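Local atomic coordinates of putative type VI secretion protein (Escherichia coli, PDB entry 6SKI), a protein that is a phospholipase toxin loaded onto the VgrG spike of the type VI secretion system and probably hydrolyses membrane phospholipids of the target cell. Residues H103-L108 against R422-A427; G156-T161 against A207-E212; E174-G177 against D183-I186; T246-G251 against V267-R272; L451-D456 against E476-I481. All blocks are in the same frame, centred on the assembly; numbering follows the deposited sequence.

Interaction 1 (H103-L108 against R422-A427); sequences HWLNIL and RVMLDA
Leu425 reaches across to two leucines one turn apart on the facing helix, with one methyl for each. Its CD2 lies 3.7 Å from CD2 of Leu105, the two side chains lying antiparallel, flank to flank, while its CD1 meets CD1 of Leu108 at 4.1 Å, here nearly perpendicular. The other branch of Leu105 is used as well: CD1 sits 4.0 Å from CG of Met424, the two chains again roughly square to each other. The first torsion of Met424 (chi1 -168°) sends CG opposite the backbone N, and the chain then bends at chi2 and chi3, which offers the methylene to Leu105 and takes the thioether end away from it. All four residues are buried, and the contact is purely apolar. The short helical segments cross at -46° with axes 11.1 Å apart, so the side chains bridge a fairly wide gap. This is helix packing beside the central sheet of an alpha/beta-hydrolase-like fold: Met424 also rests on Phe280 and Ile282 of strand 278-284, Leu105 on Phe42 of strand 22-43, and both touch Phe244 in the loop beyond strand 237-243. Further out, Leu108 is tied through its backbone to Glu436. The far side of helix 416-431 is taken by helix 452-466, where Val423 packs on Ala458 and Asp426 forms salt bridges with Arg466 and Lys463.

Interaction 2 (G156-T161 against A207-E212); sequences GVVTKT and ANRVME
Thr161 holds OG1 between its backbone N and carbonyl carbon (chi1 66°), which turns the hydroxyl to Arg209 and to its own helix at once. Arg209 runs out extended from CB to CD and then bends at chi3 (66°), swinging the guanidinium round so that NH1 comes to the threonine. The resulting bond from Arg209 NH1 to Thr161 OG1 is 2.8 Å long but weak, its N-H...O angle being only 128°, and the oxygen lies at the edge of the guanidinium, near its plane. Val158 O is at the same edge, 4.1 Å from NH1. Behind the bond the hydroxyl of Thr161 is donated back to Val158 O, one turn earlier in the helix; a weak hydrogen bond also joins OG1 and His205 ND1. The alkyl part of Arg209 takes part too, CD coming within 4.1 Å of Thr161 CB. The stronger partner of Arg209 is Asp162, whose salt bridge with NH1 probably balances the buried charge from the next residue of the same helix; Asp214 is a long, weak ion-pair partner of NH2. Helix 198-211 is thereby tied to helix 156-178 beside the parallel part of the mixed central sheet. It directly follows Ser197 in a Gly-Phe-Ser-Arg-Gly sequence after strand 184-195, probably the Gly-X-Ser-X-Gly nucleophile elbow of the alpha/beta-hydrolase clan.

Interaction 3 (E174-G177 against D183-I186); sequences EFMG and DFCI
Phe175 and Phe184 bring their rings together obliquely, CZ to CZ at 4.4 Å, while the sulfur of Met176 approaches the Phe184 ring at a slant of its own. That sulfur is equally close to CZ and CE2 of Phe184, at 4.1 Å, and lies 5.1 Å from the ring centroid in a direction 64° off the normal, an oblique Met-aromatic contact. Leu115 touches both rings; Leu37 adds to the packing on Phe175, and Val35 and Arg33 to that on Phe184. Met176 sets CG beside its backbone N and bends at chi2 and chi3, bringing SD to Phe184, whose side chain runs antiparallel to its own. The phenyl of Phe184 stands between its own N and carbonyl carbon (chi1 55°), aimed at the helix. Ile186, two residues on, also points that way and packs on Leu37 and Leu225. The contact spans the short connection between helix 156-178 and strand 184-195, the second half of a beta-alpha-beta connection whose two strands both run parallel to strand 22-43. Cys185, pointing away, packs on a basic side chain of the other protein chain. With ring carbons and a polarisable thioether as the touching atoms, the C-terminal part of helix 156-178 is held by dispersion and shape rather than by directed bonds.

Interaction 4 (T246-G251 against V267-R272); sequences TVAAIG and VKLELR
Ala248 and Leu269 face each other from two irregular loop segments, their CA atoms 8.2 Å apart, and each sits at a kink: Ala248 has helical angles (-61/-44°) between extended neighbours, Leu269 a psi of only 2°. At both, CB points toward the opposite segment. The touching atoms are few. Leu269 CD1 reaches the methyl CB of Ala248 at 3.6 Å and comes to 4.3 Å from CG2 of Thr246, so a single leucine branch spans two residues on the same side of the other segment. Leu269 CG stands anti to its carbonyl carbon, and a roughly anti chi2 leads CD1 on to the alanine. Thr246 offers its methyl to this apolar spot and keeps OG1 for a weak hydrogen bond with NH1 of Arg204. The same arginine bonds Leu269 O through NH2, so its guanidinium links two parts of the same long loop. Asn295 serves both as well: it hydrogen-bonds the backbone of Thr246, and the side chains of Ala248 and Leu269 both touch it. Next along, Val247 bonds the backbone of Ser197 and packs against Ser197 and His310. The loop joins strands 237-243 and 278-284 in the Tle1-like catalytic domain; 246-251 runs beside what is probably a Ser197-His310-Asp245 triad, and 267-272 packs on it at Ala248 and Thr246, as expected of a strand-end loop framing an alpha/beta-hydrolase active site.

Interaction 5 (L451-D456 against E476-I481); sequences LIFLAD and EEELYI
OE1 of Glu478, whose other oxygen OE2 meets Phe453, is gripped twice: it takes a salt bridge from Lys457 and a hydrogen bond from the backbone N of Thr475. The second of these is the N3-to-N-cap half of a capping box, closing the start of helix 476-483. The first reaches the facing helix, since Lys457 lies one turn beyond Phe453. OE2 approaches the Phe453 ring at its edge and near its plane, 3.2 Å from CE2, with ring and carboxylate planes 51° apart; the rim hydrogens, not the pi cloud, meet the oxygen. Phe453 is brought to it by a first torsion that sets CG anti to the backbone N (chi1 155°). Beneath this polar group the packing is apolar. Leu454 pushes CD2 against the stem of Glu478, 3.5 Å from CG and 3.6 Å from CB, and CD1 against CG2 of Ile481 at 3.8 Å, so its two branches each take one of two side chains a turn apart. In Ile481 the touching methyl, CG2, is the branch anti to the backbone N. The short helical segments cross at -116° with axes 11.2 Å apart; Leu454 is buried and Phe453 exposed. Segment 451-456 is backed in turn by helix 416-431, through Ala455 on Val419 and Leu451 on Trp416. Lys457 and the Thr475 amide, perhaps with the ring edge, present positive potential to Glu478, which should favour its ionised form at this partly buried junction.

How the interactions relate
Interactions 1 to 3 are largely buried, whereas 4 and 5 are only partly so. Interactions 2 and 3 both use helix 156-178, first by a polar arginine-threonine link and, toward the far end of the helix, by aromatic and sulfur packing near the partner protein. Interaction 2 touches interaction 4 directly, through the salt bridge of Glu212 with Lys268 and the packing of Met211 on Arg272, which couples the end of helix 198-211 and the residue after it to segment 267-272. Interactions 1 and 5 lie about 20 Å apart, centre to centre, joined by the successive helices 416-431 and 452-466; all-apolar chemistry against the central strands gives way to a mixed, charged contact further out.

Interaction 1 (H103-L108 against R422-A427)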
# COMPACT_ATOMS: atom_id res chain seq x y z
N HIS A 103 2.48 -8.50 0.90
CA HIS A 103 3.43 -9.39 1.56
C HIS A 103 3.45 -10.76 0.90
O HIS A 103 4.51 -11.31 0.62
CB HIS A 103 3.07 -9.52 3.04
CG HIS A 103 3.96 -10.45 3.80
ND1 HIS A 103 3.65 -11.77 4.00
CD2 HIS A 103 5.14 -10.24 4.42
CE1 HIS A 103 4.61 -12.35 4.70
NE2 HIS A 103 5.52 -11.44 4.97
N TRP A 104 2.27 -11.31 0.63
CA TRP A 104 2.19 -12.65 0.05
C TRP A 104 2.64 -12.65 -1.40
O TRP A 104 3.25 -13.62 -1.86
CB TRP A 104 0.77 -13.19 0.18
CG TRP A 104 0.35 -13.38 1.60
CD1 TRP A 104 -0.71 -12.80 2.22
CD2 TRP A 104 0.99 -14.20 2.57
NE1 TRP A 104 -0.77 -13.21 3.52
CE2 TRP A 104 0.26 -14.07 3.77
CE3 TRP A 104 2.11 -15.04 2.56
CZ2 TRP A 104 0.61 -14.74 4.93
CZ3 TRP A 104 2.45 -15.70 3.71
CH2 TRP A 104 1.71 -15.55 4.88
N LEU A 105 2.33 -11.58 -2.14
CA LEU A 105 2.83 -11.47 -3.50
C LEU A 105 4.35 -11.37 -3.52
O LEU A 105 5.00 -11.93 -4.40
CB LEU A 105 2.21 -10.26 -4.19
CG LEU A 105 0.79 -10.42 -4.72
CD1 LEU A 105 0.26 -9.07 -5.16
CD2 LEU A 105 0.73 -11.41 -5.86
N ASN A 106 4.92 -10.65 -2.56
CA ASN A 106 6.38 -10.57 -2.44
C ASN A 106 6.96 -11.94 -2.13
O ASN A 106 7.96 -12.36 -2.74
CB ASN A 106 6.76 -9.56 -1.37
CG ASN A 106 8.23 -9.24 -1.36
OD1 ASN A 106 8.72 -8.50 -2.22
ND2 ASN A 106 8.95 -9.78 -0.39
N ILE A 107 6.36 -12.66 -1.18
CA ILE A 107 6.84 -14.00 -0.83
C ILE A 107 6.72 -14.95 -2.02
O ILE A 107 7.55 -15.85 -2.19
CB ILE A 107 6.09 -14.53 0.40
CG1 ILE A 107 6.37 -13.66 1.63
CG2 ILE A 107 6.46 -15.97 0.68
CD1 ILE A 107 7.79 -13.17 1.73
N LEU A 108 5.71 -14.75 -2.86
CA LEU A 108 5.44 -15.66 -3.96
C LEU A 108 6.05 -15.22 -5.28
O LEU A 108 6.18 -16.04 -6.19
CB LEU A 108 3.93 -15.83 -4.15
CG LEU A 108 3.20 -16.71 -3.14
CD1 LEU A 108 1.71 -16.63 -3.37
CD2 LEU A 108 3.69 -18.13 -3.25
N ARG A 422 -5.42 -14.65 -5.03
CA ARG A 422 -5.42 -15.56 -6.16
C ARG A 422 -5.87 -14.87 -7.44
O ARG A 422 -5.38 -15.16 -8.53
CB ARG A 422 -6.28 -16.78 -5.85
CG ARG A 422 -5.61 -17.70 -4.86
CD ARG A 422 -6.58 -18.59 -4.14
NE ARG A 422 -5.98 -19.10 -2.92
CZ ARG A 422 -5.39 -20.28 -2.81
NH1 ARG A 422 -5.30 -21.07 -3.87
NH2 ARG A 422 -4.87 -20.67 -1.66
N VAL A 423 -6.81 -13.92 -7.32
CA VAL A 423 -7.21 -13.16 -8.49
C VAL A 423 -6.06 -12.30 -9.01
O VAL A 423 -5.80 -12.25 -10.22
CB VAL A 423 -8.45 -12.31 -8.18
CG1 VAL A 423 -8.92 -11.59 -9.42
CG2 VAL A 423 -9.56 -13.18 -7.64
N MET A 424 -5.35 -11.62 -8.10
CA MET A 424 -4.20 -10.83 -8.53
C MET A 424 -3.09 -11.72 -9.10
O MET A 424 -2.40 -11.32 -10.04
CB MET A 424 -3.68 -9.97 -7.39
CG MET A 424 -2.67 -8.92 -7.83
SD MET A 424 -3.28 -7.72 -9.01
CE MET A 424 -4.45 -6.82 -8.02
N LEU A 425 -2.91 -12.91 -8.54
CA LEU A 425 -1.92 -13.84 -9.07
C LEU A 425 -2.28 -14.26 -10.48
O LEU A 425 -1.41 -14.36 -11.35
CB LEU A 425 -1.80 -15.06 -8.16
CG LEU A 425 -1.08 -14.92 -6.83
CD1 LEU A 425 -1.47 -16.06 -5.91
CD2 LEU A 425 0.41 -14.90 -7.04
N ASP A 426 -3.57 -14.52 -10.73
CA ASP A 426 -4.00 -14.89 -12.07
C ASP A 426 -3.76 -13.75 -13.05
O ASP A 426 -3.26 -13.97 -14.16
CB ASP A 426 -5.47 -15.28 -12.05
CG ASP A 426 -5.94 -15.86 -13.37
OD1 ASP A 426 -5.16 -16.61 -13.99
OD2 ASP A 426 -7.08 -15.57 -13.78
N ALA A 427 -4.08 -12.52 -12.65
CA ALA A 427 -3.85 -11.37 -13.53
C ALA A 427 -2.37 -11.20 -13.84
O ALA A 427 -1.99 -11.02 -15.00
CB ALA A 427 -4.41 -10.11 -12.88

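Interaction 2 (G156-T161 against A207-E212)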
# COMPACT_ATOMS: atom_id res chain seq x y z
N GLY A 156 3.51 11.14 1.61
CA GLY A 156 4.15 9.84 1.72
C GLY A 156 4.30 9.09 0.42
O GLY A 156 5.19 8.25 0.29
N VAL A 157 3.43 9.36 -0.56
CA VAL A 157 3.46 8.59 -1.80
C VAL A 157 4.76 8.82 -2.55
O VAL A 157 5.45 7.87 -2.96
CB VAL A 157 2.23 8.94 -2.66
CG1 VAL A 157 2.50 8.65 -4.12
CG2 VAL A 157 1.01 8.18 -2.17
N VAL A 158 5.14 10.09 -2.74
CA VAL A 158 6.36 10.40 -3.48
C VAL A 158 7.59 9.96 -2.69
O VAL A 158 8.56 9.46 -3.26
CB VAL A 158 6.39 11.90 -3.81
CG1 VAL A 158 7.53 12.21 -4.76
CG2 VAL A 158 5.07 12.34 -4.39
N THR A 159 7.56 10.14 -1.37
CA THR A 159 8.67 9.68 -0.54
C THR A 159 8.83 8.17 -0.62
O THR A 159 9.95 7.66 -0.59
CB THR A 159 8.44 10.13 0.90
OG1 THR A 159 8.62 11.55 0.99
CG2 THR A 159 9.41 9.45 1.85
N LYS A 160 7.72 7.44 -0.75
CA LYS A 160 7.80 5.99 -0.88
C LYS A 160 8.33 5.59 -2.25
O LYS A 160 9.04 4.59 -2.37
CB LYS A 160 6.44 5.36 -0.61
CG LYS A 160 6.09 5.34 0.86
CD LYS A 160 6.77 4.20 1.58
CE LYS A 160 6.81 4.43 3.07
NZ LYS A 160 7.59 3.38 3.77
N THR A 161 8.01 6.36 -3.29
CA THR A 161 8.64 6.08 -4.58
C THR A 161 10.14 6.35 -4.54
O THR A 161 10.92 5.63 -5.18
CB THR A 161 7.97 6.89 -5.69
OG1 THR A 161 8.22 8.28 -5.49
CG2 THR A 161 6.48 6.62 -5.70
N ALA A 207 4.78 4.07 -11.42
CA ALA A 207 4.62 3.73 -12.82
C ALA A 207 4.72 4.98 -13.68
O ALA A 207 5.38 4.97 -14.72
CB ALA A 207 3.28 3.03 -13.05
N ASN A 208 4.15 6.09 -13.20
CA ASN A 208 4.22 7.32 -13.98
C ASN A 208 5.66 7.81 -14.06
O ASN A 208 6.10 8.27 -15.12
CB ASN A 208 3.31 8.37 -13.37
CG ASN A 208 1.86 8.17 -13.75
OD1 ASN A 208 0.98 8.13 -12.89
ND2 ASN A 208 1.60 8.02 -15.04
N ARG A 209 6.41 7.69 -12.97
CA ARG A 209 7.82 8.05 -13.01
C ARG A 209 8.57 7.19 -14.01
O ARG A 209 9.54 7.64 -14.62
CB ARG A 209 8.43 7.94 -11.62
CG ARG A 209 7.83 8.90 -10.62
CD ARG A 209 8.49 8.78 -9.27
NE ARG A 209 9.89 9.20 -9.31
CZ ARG A 209 10.57 9.63 -8.26
NH1 ARG A 209 9.99 9.69 -7.07
NH2 ARG A 209 11.84 9.99 -8.39
N VAL A 210 8.15 5.94 -14.18
CA VAL A 210 8.78 5.10 -15.19
C VAL A 210 8.30 5.52 -16.58
O VAL A 210 9.06 5.46 -17.55
CB VAL A 210 8.49 3.61 -14.91
CG1 VAL A 210 9.05 2.75 -16.03
CG2 VAL A 210 9.08 3.21 -13.58
N MET A 211 7.05 5.97 -16.68
CA MET A 211 6.54 6.41 -17.97
C MET A 211 7.18 7.72 -18.39
O MET A 211 7.50 7.92 -19.57
CB MET A 211 5.02 6.54 -17.91
CG MET A 211 4.33 6.44 -19.25
SD MET A 211 2.64 7.06 -19.14
CE MET A 211 2.13 6.93 -20.85
N GLU A 212 7.38 8.63 -17.44
CA GLU A 212 8.06 9.89 -17.68
C GLU A 212 9.57 9.72 -17.80
O GLU A 212 10.26 10.71 -18.04
CB GLU A 212 7.75 10.86 -16.54
CG GLU A 212 6.37 11.47 -16.62
CD GLU A 212 5.86 11.90 -15.27
OE1 GLU A 212 4.63 12.03 -15.11
OE2 GLU A 212 6.68 12.12 -14.36

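Interaction 3 (E174-G177 against D183-I186)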
# COMPACT_ATOMS: atom_id res chain seq x y z
N GLU A 174 22.32 -6.63 -4.92
CA GLU A 174 22.28 -8.02 -4.46
C GLU A 174 22.25 -8.98 -5.64
O GLU A 174 22.96 -10.00 -5.64
CB GLU A 174 21.06 -8.23 -3.57
CG GLU A 174 21.12 -7.47 -2.26
CD GLU A 174 19.82 -7.54 -1.48
OE1 GLU A 174 18.87 -8.20 -1.97
OE2 GLU A 174 19.74 -6.95 -0.39
N PHE A 175 21.46 -8.67 -6.67
CA PHE A 175 21.37 -9.56 -7.83
C PHE A 175 22.71 -9.70 -8.53
O PHE A 175 23.13 -10.81 -8.87
CB PHE A 175 20.33 -9.05 -8.82
CG PHE A 175 20.32 -9.81 -10.11
CD1 PHE A 175 20.12 -11.18 -10.13
CD2 PHE A 175 20.53 -9.16 -11.31
CE1 PHE A 175 20.12 -11.87 -11.31
CE2 PHE A 175 20.53 -9.85 -12.50
CZ PHE A 175 20.33 -11.21 -12.50
N MET A 176 23.41 -8.58 -8.74
CA MET A 176 24.69 -8.65 -9.42
C MET A 176 25.82 -9.04 -8.48
O MET A 176 26.96 -9.21 -8.93
CB MET A 176 25.00 -7.31 -10.09
CG MET A 176 24.21 -7.10 -11.36
SD MET A 176 24.58 -8.34 -12.61
CE MET A 176 25.50 -7.36 -13.79
N GLY A 177 25.54 -9.20 -7.19
CA GLY A 177 26.49 -9.79 -6.27
C GLY A 177 26.33 -11.29 -6.23
O GLY A 177 27.28 -12.01 -5.90
N ASP A 183 28.42 -13.13 -17.41
CA ASP A 183 28.53 -13.60 -18.78
C ASP A 183 27.41 -13.04 -19.64
O ASP A 183 27.20 -13.51 -20.77
CB ASP A 183 28.52 -15.13 -18.79
CG ASP A 183 28.98 -15.73 -20.11
OD1 ASP A 183 29.36 -14.97 -21.02
OD2 ASP A 183 28.95 -16.97 -20.23
N PHE A 184 26.67 -12.06 -19.13
CA PHE A 184 25.46 -11.58 -19.78
C PHE A 184 25.40 -10.07 -19.65
O PHE A 184 26.05 -9.46 -18.80
CB PHE A 184 24.21 -12.21 -19.16
CG PHE A 184 24.11 -12.01 -17.67
CD1 PHE A 184 24.66 -12.93 -16.80
CD2 PHE A 184 23.47 -10.90 -17.14
CE1 PHE A 184 24.57 -12.75 -15.44
CE2 PHE A 184 23.38 -10.72 -15.78
CZ PHE A 184 23.93 -11.65 -14.93
N CYS A 185 24.60 -9.47 -20.52
CA CYS A 185 24.20 -8.08 -20.42
C CYS A 185 22.70 -8.01 -20.16
O CYS A 185 21.93 -8.80 -20.72
CB CYS A 185 24.54 -7.32 -21.70
SG CYS A 185 24.10 -5.58 -21.67
N ILE A 186 22.30 -7.09 -19.30
CA ILE A 186 20.88 -6.87 -19.04
C ILE A 186 20.32 -6.08 -20.22
O ILE A 186 20.58 -4.89 -20.36
CB ILE A 186 20.65 -6.15 -17.71
CG1 ILE A 186 21.20 -6.99 -16.56
CG2 ILE A 186 19.18 -5.87 -17.51
CD1 ILE A 186 21.21 -6.30 -15.24

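Interaction 4 (T246-G251 against V267-R272)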
# COMPACT_ATOMS: atom_id res chain seq x y z
N THR A 246 -6.89 1.50 -4.55
CA THR A 246 -6.14 2.76 -4.54
C THR A 246 -6.87 3.79 -3.69
O THR A 246 -7.97 4.23 -4.02
CB THR A 246 -5.94 3.28 -5.96
OG1 THR A 246 -5.45 2.22 -6.79
CG2 THR A 246 -4.93 4.41 -5.95
N VAL A 247 -6.25 4.16 -2.58
CA VAL A 247 -6.71 5.25 -1.73
C VAL A 247 -5.53 6.20 -1.61
O VAL A 247 -4.57 5.93 -0.87
CB VAL A 247 -7.18 4.77 -0.35
CG1 VAL A 247 -7.54 5.95 0.53
CG2 VAL A 247 -8.35 3.83 -0.50
N ALA A 248 -5.57 7.31 -2.36
CA ALA A 248 -4.42 8.21 -2.43
C ALA A 248 -4.07 8.78 -1.06
O ALA A 248 -2.90 8.84 -0.69
CB ALA A 248 -4.70 9.33 -3.43
N ALA A 249 -5.08 9.21 -0.31
CA ALA A 249 -4.86 9.78 1.01
C ALA A 249 -5.89 9.22 1.99
O ALA A 249 -7.07 9.12 1.66
CB ALA A 249 -4.96 11.31 0.97
N ILE A 250 -5.42 8.87 3.18
CA ILE A 250 -6.31 8.46 4.26
C ILE A 250 -6.27 9.56 5.32
O ILE A 250 -5.41 9.54 6.21
CB ILE A 250 -5.91 7.10 4.85
CG1 ILE A 250 -5.93 6.03 3.76
CG2 ILE A 250 -6.84 6.71 5.97
CD1 ILE A 250 -5.03 4.85 4.04
N GLY A 251 -7.17 10.51 5.22
CA GLY A 251 -7.12 11.72 6.00
C GLY A 251 -6.75 12.92 5.16
O GLY A 251 -6.91 12.94 3.94
N VAL A 267 1.45 13.83 -6.65
CA VAL A 267 1.23 12.41 -6.91
C VAL A 267 0.53 12.26 -8.26
O VAL A 267 -0.45 12.95 -8.55
CB VAL A 267 0.45 11.73 -5.77
CG1 VAL A 267 1.04 12.12 -4.43
CG2 VAL A 267 -1.03 12.09 -5.80
N LYS A 268 1.09 11.41 -9.10
CA LYS A 268 0.56 11.15 -10.43
C LYS A 268 -0.16 9.81 -10.38
O LYS A 268 0.47 8.77 -10.20
CB LYS A 268 1.68 11.15 -11.46
CG LYS A 268 2.06 12.55 -11.93
CD LYS A 268 3.57 12.78 -11.94
CE LYS A 268 4.36 11.49 -11.97
NZ LYS A 268 5.82 11.73 -12.02
N LEU A 269 -1.49 9.84 -10.52
CA LEU A 269 -2.30 8.65 -10.36
C LEU A 269 -3.05 8.28 -11.63
O LEU A 269 -3.80 7.30 -11.62
CB LEU A 269 -3.31 8.85 -9.22
CG LEU A 269 -2.74 8.84 -7.80
CD1 LEU A 269 -3.81 8.45 -6.82
CD2 LEU A 269 -1.54 7.93 -7.71
N GLU A 270 -2.85 9.02 -12.71
CA GLU A 270 -3.55 8.76 -13.96
C GLU A 270 -2.70 7.80 -14.78
O GLU A 270 -1.49 8.01 -14.94
CB GLU A 270 -3.80 10.06 -14.73
CG GLU A 270 -4.93 9.97 -15.75
CD GLU A 270 -4.45 10.09 -17.18
OE1 GLU A 270 -3.57 10.93 -17.45
OE2 GLU A 270 -4.97 9.34 -18.04
N LEU A 271 -3.33 6.75 -15.30
CA LEU A 271 -2.63 5.66 -15.97
C LEU A 271 -2.98 5.72 -17.45
O LEU A 271 -4.05 5.25 -17.86
CB LEU A 271 -3.00 4.32 -15.35
CG LEU A 271 -2.78 4.21 -13.84
CD1 LEU A 271 -3.29 2.88 -13.33
CD2 LEU A 271 -1.32 4.40 -13.50
N ARG A 272 -2.09 6.29 -18.24
CA ARG A 272 -2.31 6.42 -19.67
C ARG A 272 -1.97 5.11 -20.36
O ARG A 272 -1.26 4.27 -19.81
CB ARG A 272 -1.48 7.60 -20.19
CG ARG A 272 -1.98 8.94 -19.65
CD ARG A 272 -1.06 10.09 -20.01
NE ARG A 272 0.30 9.91 -19.50
CZ ARG A 272 1.39 10.24 -20.18
NH1 ARG A 272 1.28 10.77 -21.39
NH2 ARG A 272 2.59 10.04 -19.65

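Interaction 5 (L451-D456 against E476-I481)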
# COMPACT_ATOMS: atom_id res chain seq x y z
N LEU A 451 -15.16 -21.49 0.47
CA LEU A 451 -14.64 -20.42 -0.37
C LEU A 451 -13.88 -20.94 -1.58
O LEU A 451 -13.32 -20.13 -2.32
CB LEU A 451 -13.73 -19.50 0.45
CG LEU A 451 -14.40 -18.42 1.29
CD1 LEU A 451 -13.41 -17.32 1.61
CD2 LEU A 451 -15.62 -17.85 0.58
N ILE A 452 -13.81 -22.25 -1.80
CA ILE A 452 -13.00 -22.76 -2.90
C ILE A 452 -13.67 -22.44 -4.24
O ILE A 452 -13.11 -21.71 -5.06
CB ILE A 452 -12.73 -24.26 -2.74
CG1 ILE A 452 -11.52 -24.48 -1.83
CG2 ILE A 452 -12.45 -24.91 -4.08
CD1 ILE A 452 -11.39 -25.89 -1.33
N PHE A 453 -14.89 -22.93 -4.44
CA PHE A 453 -15.55 -22.72 -5.72
C PHE A 453 -15.77 -21.24 -5.98
O PHE A 453 -15.53 -20.75 -7.09
CB PHE A 453 -16.88 -23.48 -5.76
CG PHE A 453 -17.90 -22.90 -6.71
CD1 PHE A 453 -17.90 -23.25 -8.05
CD2 PHE A 453 -18.88 -22.03 -6.25
CE1 PHE A 453 -18.84 -22.72 -8.92
CE2 PHE A 453 -19.82 -21.50 -7.11
CZ PHE A 453 -19.79 -21.85 -8.45
N LEU A 454 -16.16 -20.49 -4.94
CA LEU A 454 -16.32 -19.05 -5.09
C LEU A 454 -15.04 -18.40 -5.57
O LEU A 454 -15.09 -17.53 -6.46
CB LEU A 454 -16.76 -18.43 -3.77
CG LEU A 454 -18.16 -18.79 -3.31
CD1 LEU A 454 -18.44 -18.20 -1.94
CD2 LEU A 454 -19.15 -18.30 -4.33
N ALA A 455 -13.89 -18.85 -5.06
CA ALA A 455 -12.64 -18.28 -5.53
C ALA A 455 -12.49 -18.49 -7.02
O ALA A 455 -12.15 -17.55 -7.76
CB ALA A 455 -11.46 -18.89 -4.78
N ASP A 456 -12.79 -19.70 -7.49
CA ASP A 456 -12.76 -19.96 -8.92
C ASP A 456 -13.62 -18.95 -9.66
O ASP A 456 -13.16 -18.29 -10.60
CB ASP A 456 -13.24 -21.38 -9.21
CG ASP A 456 -12.23 -22.42 -8.81
OD1 ASP A 456 -11.15 -22.04 -8.30
OD2 ASP A 456 -12.50 -23.63 -9.00
N GLU A 476 -26.84 -13.95 -4.76
CA GLU A 476 -27.07 -13.46 -3.40
C GLU A 476 -26.75 -14.53 -2.36
O GLU A 476 -26.32 -14.20 -1.25
CB GLU A 476 -28.50 -12.96 -3.26
CG GLU A 476 -28.88 -11.98 -4.35
CD GLU A 476 -28.54 -10.55 -3.98
OE1 GLU A 476 -28.05 -9.81 -4.86
OE2 GLU A 476 -28.76 -10.16 -2.81
N GLU A 477 -26.95 -15.80 -2.69
CA GLU A 477 -26.48 -16.87 -1.81
C GLU A 477 -24.96 -16.85 -1.71
O GLU A 477 -24.39 -16.95 -0.61
CB GLU A 477 -26.96 -18.23 -2.32
CG GLU A 477 -28.43 -18.31 -2.68
CD GLU A 477 -28.74 -17.75 -4.06
OE1 GLU A 477 -28.50 -16.54 -4.28
OE2 GLU A 477 -29.22 -18.52 -4.92
N GLU A 478 -24.30 -16.71 -2.85
CA GLU A 478 -22.85 -16.59 -2.87
C GLU A 478 -22.40 -15.33 -2.16
O GLU A 478 -21.38 -15.34 -1.45
CB GLU A 478 -22.35 -16.61 -4.31
CG GLU A 478 -22.55 -17.94 -5.00
CD GLU A 478 -22.13 -17.91 -6.44
OE1 GLU A 478 -22.12 -16.81 -7.03
OE2 GLU A 478 -21.80 -18.98 -6.99
N LEU A 479 -23.15 -14.24 -2.30
CA LEU A 479 -22.80 -13.00 -1.61
C LEU A 479 -23.02 -13.09 -0.11
O LEU A 479 -22.31 -12.43 0.64
CB LEU A 479 -23.61 -11.84 -2.18
CG LEU A 479 -23.05 -11.22 -3.46
CD1 LEU A 479 -23.83 -9.98 -3.83
CD2 LEU A 479 -21.58 -10.90 -3.29
N TYR A 480 -23.93 -13.95 0.34
CA TYR A 480 -24.11 -14.22 1.76
C TYR A 480 -22.93 -15.01 2.31
O TYR A 480 -22.33 -14.65 3.33
CB TYR A 480 -25.42 -14.99 1.94
CG TYR A 480 -25.79 -15.34 3.36
CD1 TYR A 480 -26.41 -14.42 4.19
CD2 TYR A 480 -25.56 -16.61 3.86
CE1 TYR A 480 -26.76 -14.74 5.48
CE2 TYR A 480 -25.90 -16.94 5.15
CZ TYR A 480 -26.50 -16.00 5.96
OH TYR A 480 -26.85 -16.33 7.25
N ILE A 481 -22.57 -16.09 1.60
CA ILE A 481 -21.40 -16.88 2.00
C ILE A 481 -20.15 -16.01 2.03
O ILE A 481 -19.29 -16.16 2.90
CB ILE A 481 -21.23 -18.08 1.06
CG1 ILE A 481 -22.49 -18.95 1.08
CG2 ILE A 481 -20.02 -18.89 1.46
CD1 ILE A 481 -22.59 -19.89 -0.09